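Local coordinates for phenylacetate-CoA oxygenase subunit PaaB (Ralstonia eutropha JMP134, PDB 3EGR), which is a subunit of the phenylacetate-CoA oxygenase, the enzyme that oxygenates the ring of phenylacetyl-CoA during phenylacetic acid degradation, at the interface of chains A and B. Residues are numbered along the deposited sequence; one frame, centred on the assembly and turned at random. Chains: chain A/B, phenylacetate-CoA oxygenase subunit PaaB.

Contact 1: the interface of chains A and B. Residues chain A 13, 22-24, 54; chain B 13, 22-24, 54.
A:Phe13 and B:Phe13 reach toward each other tip to tip and stack through their CD2–CE2 sides, the ring centroids 4.3 Å apart and the planes 26° from parallel. The CD2 of A:Phe13 lies 3.5 Å from CE2 of B:Phe13, both near the rims, so the overlap is partial. The opposite face of each phenyl is taken by CD2 of its own chain's imidazole, A:His24 or B:His24, while CZ of A:Phe13 meets the edge of the B:Trp54 indole at CZ3. That same indole turns its CH2 corner onto one face of the A:His24 ring, 3.7 Å from CE1, with the planes 69° apart: an edge-to-face pair, repeated by A:Trp54 and B:His24. With CG anti to the backbone N (chi1 -178°), the A:His24 ring is set with a face toward the B:Trp54 edge, the two side chains at about a right angle. Beside the stacked rings the backbones pair: A:His24 N donates to B:His22 O at 3.0 Å and B:His24 N to A:His22 O at 2.9 Å, both nearly straight, around the antiparallel bridge of A:Lys23 and B:Lys23. Further out, water 1 links A:His22 N and ND1 to B:His24 ND1; its two-fold twin, water 2, joins B:His22 N and ND1 to A:His24 ND1. A:His22 also backs A:Trp54, and B:His22 backs B:Trp54. The patch joins the two 23-29 strands through a short two-fold pairing flanked by aromatic rings, which probably helps hold the chains together as a dimer.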
loop_
_atom_site.group_PDB
_atom_site.type_symbol
_atom_site.label_atom_id
_atom_site.label_comp_id
_atom_site.label_asym_id
_atom_site.label_seq_id
_atom_site.Cartn_x
_atom_site.Cartn_y
_atom_site.Cartn_z
ATOM N N PHE A 13 11.700 4.478 -8.566
ATOM C CA PHE A 13 13.007 4.749 -7.976
ATOM C C PHE A 13 13.993 3.782 -8.595
ATOM O O PHE A 13 13.693 2.591 -8.692
ATOM C CB PHE A 13 12.981 4.533 -6.459
ATOM C CG PHE A 13 11.886 5.290 -5.751
ATOM C CD1 PHE A 13 10.590 4.807 -5.731
ATOM C CD2 PHE A 13 12.152 6.478 -5.101
ATOM C CE1 PHE A 13 9.585 5.497 -5.087
ATOM C CE2 PHE A 13 11.144 7.172 -4.459
ATOM C CZ PHE A 13 9.864 6.680 -4.457
ATOM N N HIS A 22 18.744 4.065 -4.148
ATOM C CA HIS A 22 17.664 4.283 -5.095
ATOM C C HIS A 22 17.285 5.769 -5.094
ATOM O O HIS A 22 17.097 6.353 -4.032
ATOM C CB HIS A 22 16.450 3.409 -4.735
ATOM C CG HIS A 22 16.619 1.952 -5.065
ATOM N ND1 HIS A 22 17.296 1.073 -4.246
ATOM C CD2 HIS A 22 16.177 1.218 -6.119
ATOM C CE1 HIS A 22 17.274 -0.135 -4.789
ATOM N NE2 HIS A 22 16.598 -0.076 -5.924
ATOM N N LYS A 23 17.217 6.375 -6.280
ATOM C CA LYS A 23 16.826 7.777 -6.446
ATOM C C LYS A 23 15.505 7.812 -7.221
ATOM O O LYS A 23 15.320 7.073 -8.196
ATOM C CB LYS A 23 17.895 8.593 -7.215
ATOM C CG LYS A 23 19.327 8.582 -6.618
ATOM C CD LYS A 23 20.353 9.465 -7.389
ATOM N N HIS A 24 14.589 8.670 -6.783
ATOM C CA HIS A 24 13.329 8.880 -7.483
ATOM C C HIS A 24 13.611 9.514 -8.822
ATOM O O HIS A 24 14.277 10.545 -8.889
ATOM C CB HIS A 24 12.432 9.810 -6.679
ATOM C CG HIS A 24 11.094 10.047 -7.298
ATOM N ND1 HIS A 24 10.592 11.312 -7.517
ATOM C CD2 HIS A 24 10.137 9.184 -7.719
ATOM C CE1 HIS A 24 9.390 11.216 -8.060
ATOM N NE2 HIS A 24 9.087 9.937 -8.187
ATOM N N TRP A 54 12.644 0.109 -8.323
ATOM C CA TRP A 54 11.524 -0.002 -7.385
ATOM C C TRP A 54 10.343 0.806 -7.899
ATOM O O TRP A 54 10.501 1.985 -8.258
ATOM C CB TRP A 54 11.890 0.554 -6.011
ATOM C CG TRP A 54 12.853 -0.250 -5.213
ATOM C CD1 TRP A 54 13.375 -1.467 -5.536
ATOM C CD2 TRP A 54 13.371 0.081 -3.918
ATOM N NE1 TRP A 54 14.203 -1.908 -4.530
ATOM C CE2 TRP A 54 14.218 -0.977 -3.524
ATOM C CE3 TRP A 54 13.204 1.170 -3.053
ATOM C CZ2 TRP A 54 14.904 -0.975 -2.310
ATOM C CZ3 TRP A 54 13.883 1.170 -1.835
ATOM C CH2 TRP A 54 14.730 0.106 -1.483
ATOM N N PHE B 13 12.713 8.033 2.024
ATOM C CA PHE B 13 13.369 8.811 0.969
ATOM C C PHE B 13 13.378 10.284 1.389
ATOM O O PHE B 13 12.364 10.804 1.876
ATOM C CB PHE B 13 12.635 8.643 -0.363
ATOM C CG PHE B 13 12.361 7.211 -0.720
ATOM C CD1 PHE B 13 11.292 6.531 -0.149
ATOM C CD2 PHE B 13 13.185 6.530 -1.602
ATOM C CE1 PHE B 13 11.050 5.196 -0.450
ATOM C CE2 PHE B 13 12.957 5.210 -1.915
ATOM C CZ PHE B 13 11.889 4.533 -1.338
ATOM N N HIS B 22 14.135 12.830 -4.426
ATOM C CA HIS B 22 14.181 12.049 -3.193
ATOM C C HIS B 22 15.123 10.837 -3.299
ATOM O O HIS B 22 14.967 10.014 -4.183
ATOM C CB HIS B 22 12.783 11.610 -2.795
ATOM C CG HIS B 22 11.906 12.736 -2.375
ATOM N ND1 HIS B 22 11.381 13.641 -3.270
ATOM C CD2 HIS B 22 11.455 13.106 -1.155
ATOM C CE1 HIS B 22 10.642 14.521 -2.617
ATOM N NE2 HIS B 22 10.671 14.222 -1.330
ATOM N N LYS B 23 16.111 10.760 -2.409
ATOM C CA LYS B 23 17.045 9.635 -2.353
ATOM C C LYS B 23 16.633 8.741 -1.189
ATOM O O LYS B 23 16.277 9.231 -0.115
ATOM C CB LYS B 23 18.484 10.113 -2.123
ATOM C CG LYS B 23 19.087 11.025 -3.211
ATOM C CD LYS B 23 20.577 11.405 -2.948
ATOM N N HIS B 24 16.674 7.431 -1.403
ATOM C CA HIS B 24 16.444 6.463 -0.335
ATOM C C HIS B 24 17.578 6.606 0.625
ATOM O O HIS B 24 18.732 6.641 0.207
ATOM C CB HIS B 24 16.470 5.044 -0.885
ATOM C CG HIS B 24 16.162 3.987 0.131
ATOM N ND1 HIS B 24 17.040 2.965 0.430
ATOM C CD2 HIS B 24 15.065 3.784 0.904
ATOM C CE1 HIS B 24 16.495 2.183 1.343
ATOM N NE2 HIS B 24 15.299 2.655 1.647
ATOM N N TRP B 54 9.727 11.389 2.436
ATOM C CA TRP B 54 8.674 10.452 2.081
ATOM C C TRP B 54 8.856 9.151 2.877
ATOM O O TRP B 54 9.974 8.635 2.962
ATOM C CB TRP B 54 8.736 10.094 0.591
ATOM C CG TRP B 54 8.346 11.149 -0.381
ATOM C CD1 TRP B 54 7.810 12.362 -0.110
ATOM C CD2 TRP B 54 8.420 11.047 -1.803
ATOM N NE1 TRP B 54 7.554 13.038 -1.279
ATOM C CE2 TRP B 54 7.919 12.248 -2.333
ATOM C CE3 TRP B 54 8.858 10.051 -2.680
ATOM C CZ2 TRP B 54 7.844 12.487 -3.696
ATOM C CZ3 TRP B 54 8.781 10.282 -4.029
ATOM C CH2 TRP B 54 8.270 11.494 -4.529
HETATM O O HOH W 1 18.503 2.287 -2.001
HETATM O O HOH W 2 11.775 13.213 -6.053
#

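Contact 2: the interface of chains A and B. Residues chain A 13, 60-64; chain B 53-56.
One face of the B:Trp54 indole is capped by A:Ile61, whose CG2 methyl sits over the five-membered ring, 3.9 Å from its centroid, in a CH-pi contact; the opposite face is backed by the B:His22 ring of its own chain. The methyl is offset toward the CG side, 3.6 Å from B:Trp54 CG. It gets there because CG2 is anti to the backbone N of A:Ile61, while the CG1 branch (chi1 -65°) turns away to meet CG2 of B:Val56. At the pyrrole end of the indole, A:Ala63 CB touches CD1 at 3.6 Å and also lies near NE1. The far, benzene end has A:Phe13 at its edge. A:Ile61 and A:Ala63 both approach from the same side of the indole, the alanine methyl nearer the rim at CD1, and A:Thr62 between them turns the other way, its CB packing against CG2 of B:Val55.

The backbones hold this register. A:Thr62 and B:Val55 exchange two hydrogen bonds, N to O in each direction, both 3.0 Å long. Two residues further on, A:Ser64 N donates to B:Ile53 O. The serine hydroxyl then closes the end of the ladder: OG of A:Ser64, placed between its own backbone N and carbonyl carbon (chi1 50°), accepts from B:Ile53 N at 3.0 Å in an almost straight bond of 176°. The side-chain oxygen thus stands in for a backbone carbonyl, and a further approach of this hydroxyl to B:Ile53 O is weak.

In the fold, chain A leaves the 3-10 helix 58-60 and runs as the short strand 62-63 antiparallel to strand 52-57 of chain B, extending the partner's sheet.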
loop_
_atom_site.group_PDB
_atom_site.type_symbol
_atom_site.label_atom_id
_atom_site.label_comp_id
_atom_site.label_asym_id
_atom_site.label_seq_id
_atom_site.Cartn_x
_atom_site.Cartn_y
_atom_site.Cartn_z
ATOM N N PHE A 13 11.700 4.478 -8.566
ATOM C CA PHE A 13 13.007 4.749 -7.976
ATOM C C PHE A 13 13.993 3.782 -8.595
ATOM O O PHE A 13 13.693 2.591 -8.692
ATOM C CB PHE A 13 12.981 4.533 -6.459
ATOM C CG PHE A 13 11.886 5.290 -5.751
ATOM C CD1 PHE A 13 10.590 4.807 -5.731
ATOM C CD2 PHE A 13 12.152 6.478 -5.101
ATOM C CE1 PHE A 13 9.585 5.497 -5.087
ATOM C CE2 PHE A 13 11.144 7.172 -4.459
ATOM C CZ PHE A 13 9.864 6.680 -4.457
ATOM N N ALA A 60 0.726 4.917 -1.659
ATOM C CA ALA A 60 1.490 4.325 -0.563
ATOM C C ALA A 60 2.478 5.315 0.081
ATOM O O ALA A 60 3.043 5.022 1.126
ATOM C CB ALA A 60 2.219 3.080 -1.057
ATOM N N ILE A 61 2.688 6.472 -0.534
ATOM C CA ILE A 61 3.667 7.445 -0.048
ATOM C C ILE A 61 2.986 8.495 0.816
ATOM O O ILE A 61 2.024 9.094 0.385
ATOM C CB ILE A 61 4.378 8.166 -1.247
ATOM C CG1 ILE A 61 5.218 7.167 -2.048
ATOM C CG2 ILE A 61 5.269 9.263 -0.756
ATOM C CD1 ILE A 61 5.443 7.561 -3.473
ATOM N N THR A 62 3.482 8.710 2.021
ATOM C CA THR A 62 3.071 9.833 2.856
ATOM C C THR A 62 4.251 10.815 2.905
ATOM O O THR A 62 5.369 10.435 3.295
ATOM C CB THR A 62 2.766 9.354 4.273
ATOM O OG1 THR A 62 1.919 8.202 4.204
ATOM C CG2 THR A 62 2.099 10.430 5.097
ATOM N N ALA A 63 4.007 12.059 2.480
ATOM C CA ALA A 63 5.028 13.116 2.463
ATOM C C ALA A 63 4.934 13.975 3.710
ATOM O O ALA A 63 3.891 14.047 4.353
ATOM C CB ALA A 63 4.880 13.966 1.251
ATOM N N SER A 64 6.042 14.595 4.076
ATOM C CA SER A 64 6.035 15.565 5.148
ATOM C C SER A 64 5.314 16.838 4.660
ATOM O O SER A 64 5.277 17.124 3.451
ATOM C CB SER A 64 7.456 15.884 5.558
ATOM O OG SER A 64 8.216 16.202 4.407
ATOM N N ILE B 53 10.548 14.696 3.259
ATOM C CA ILE B 53 10.667 13.285 3.609
ATOM C C ILE B 53 9.461 12.518 3.083
ATOM O O ILE B 53 8.309 12.961 3.235
ATOM C CB ILE B 53 10.764 13.091 5.141
ATOM C CG1 ILE B 53 11.870 14.005 5.711
ATOM C CG2 ILE B 53 11.016 11.608 5.475
ATOM C CD1 ILE B 53 12.038 13.940 7.219
ATOM N N TRP B 54 9.727 11.389 2.436
ATOM C CA TRP B 54 8.674 10.452 2.081
ATOM C C TRP B 54 8.856 9.151 2.877
ATOM O O TRP B 54 9.974 8.635 2.962
ATOM C CB TRP B 54 8.736 10.094 0.591
ATOM C CG TRP B 54 8.346 11.149 -0.381
ATOM C CD1 TRP B 54 7.810 12.362 -0.110
ATOM C CD2 TRP B 54 8.420 11.047 -1.803
ATOM N NE1 TRP B 54 7.554 13.038 -1.279
ATOM C CE2 TRP B 54 7.919 12.248 -2.333
ATOM C CE3 TRP B 54 8.858 10.051 -2.680
ATOM C CZ2 TRP B 54 7.844 12.487 -3.696
ATOM C CZ3 TRP B 54 8.781 10.282 -4.029
ATOM C CH2 TRP B 54 8.270 11.494 -4.529
ATOM N N VAL B 55 7.756 8.619 3.417
ATOM C CA VAL B 55 7.739 7.280 3.977
ATOM C C VAL B 55 6.798 6.353 3.191
ATOM O O VAL B 55 5.728 6.772 2.724
ATOM C CB VAL B 55 7.373 7.279 5.480
ATOM C CG1 VAL B 55 8.370 8.091 6.232
ATOM C CG2 VAL B 55 5.928 7.798 5.745
ATOM N N VAL B 56 7.223 5.092 3.060
ATOM C CA VAL B 56 6.486 4.042 2.360
ATOM C C VAL B 56 6.632 2.740 3.113
ATOM O O VAL B 56 7.745 2.356 3.436
ATOM C CB VAL B 56 7.089 3.774 0.968
ATOM C CG1 VAL B 56 6.127 2.985 0.156
ATOM C CG2 VAL B 56 7.416 5.073 0.272
#

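The C-alpha centres of contact 1 and contact 2 lie about 9 Å apart, and the two share A:Phe13 and B:Trp54. Strand 52-57 of chain B serves both: its backbone takes up the segment 60-64 of chain A in contact 2, while its tryptophan projects toward the aromatic cluster of contact 1. The two-fold symmetry repeats contact 2 with the chains exchanged, so the central pairing of the 23-29 strands is flanked by two copies of this strand pairing. This reciprocal arrangement is consistent with the two chains forming a dimer unit within the deposited assembly of four copies, although the structure alone does not show which oligomer works in the oxygenase.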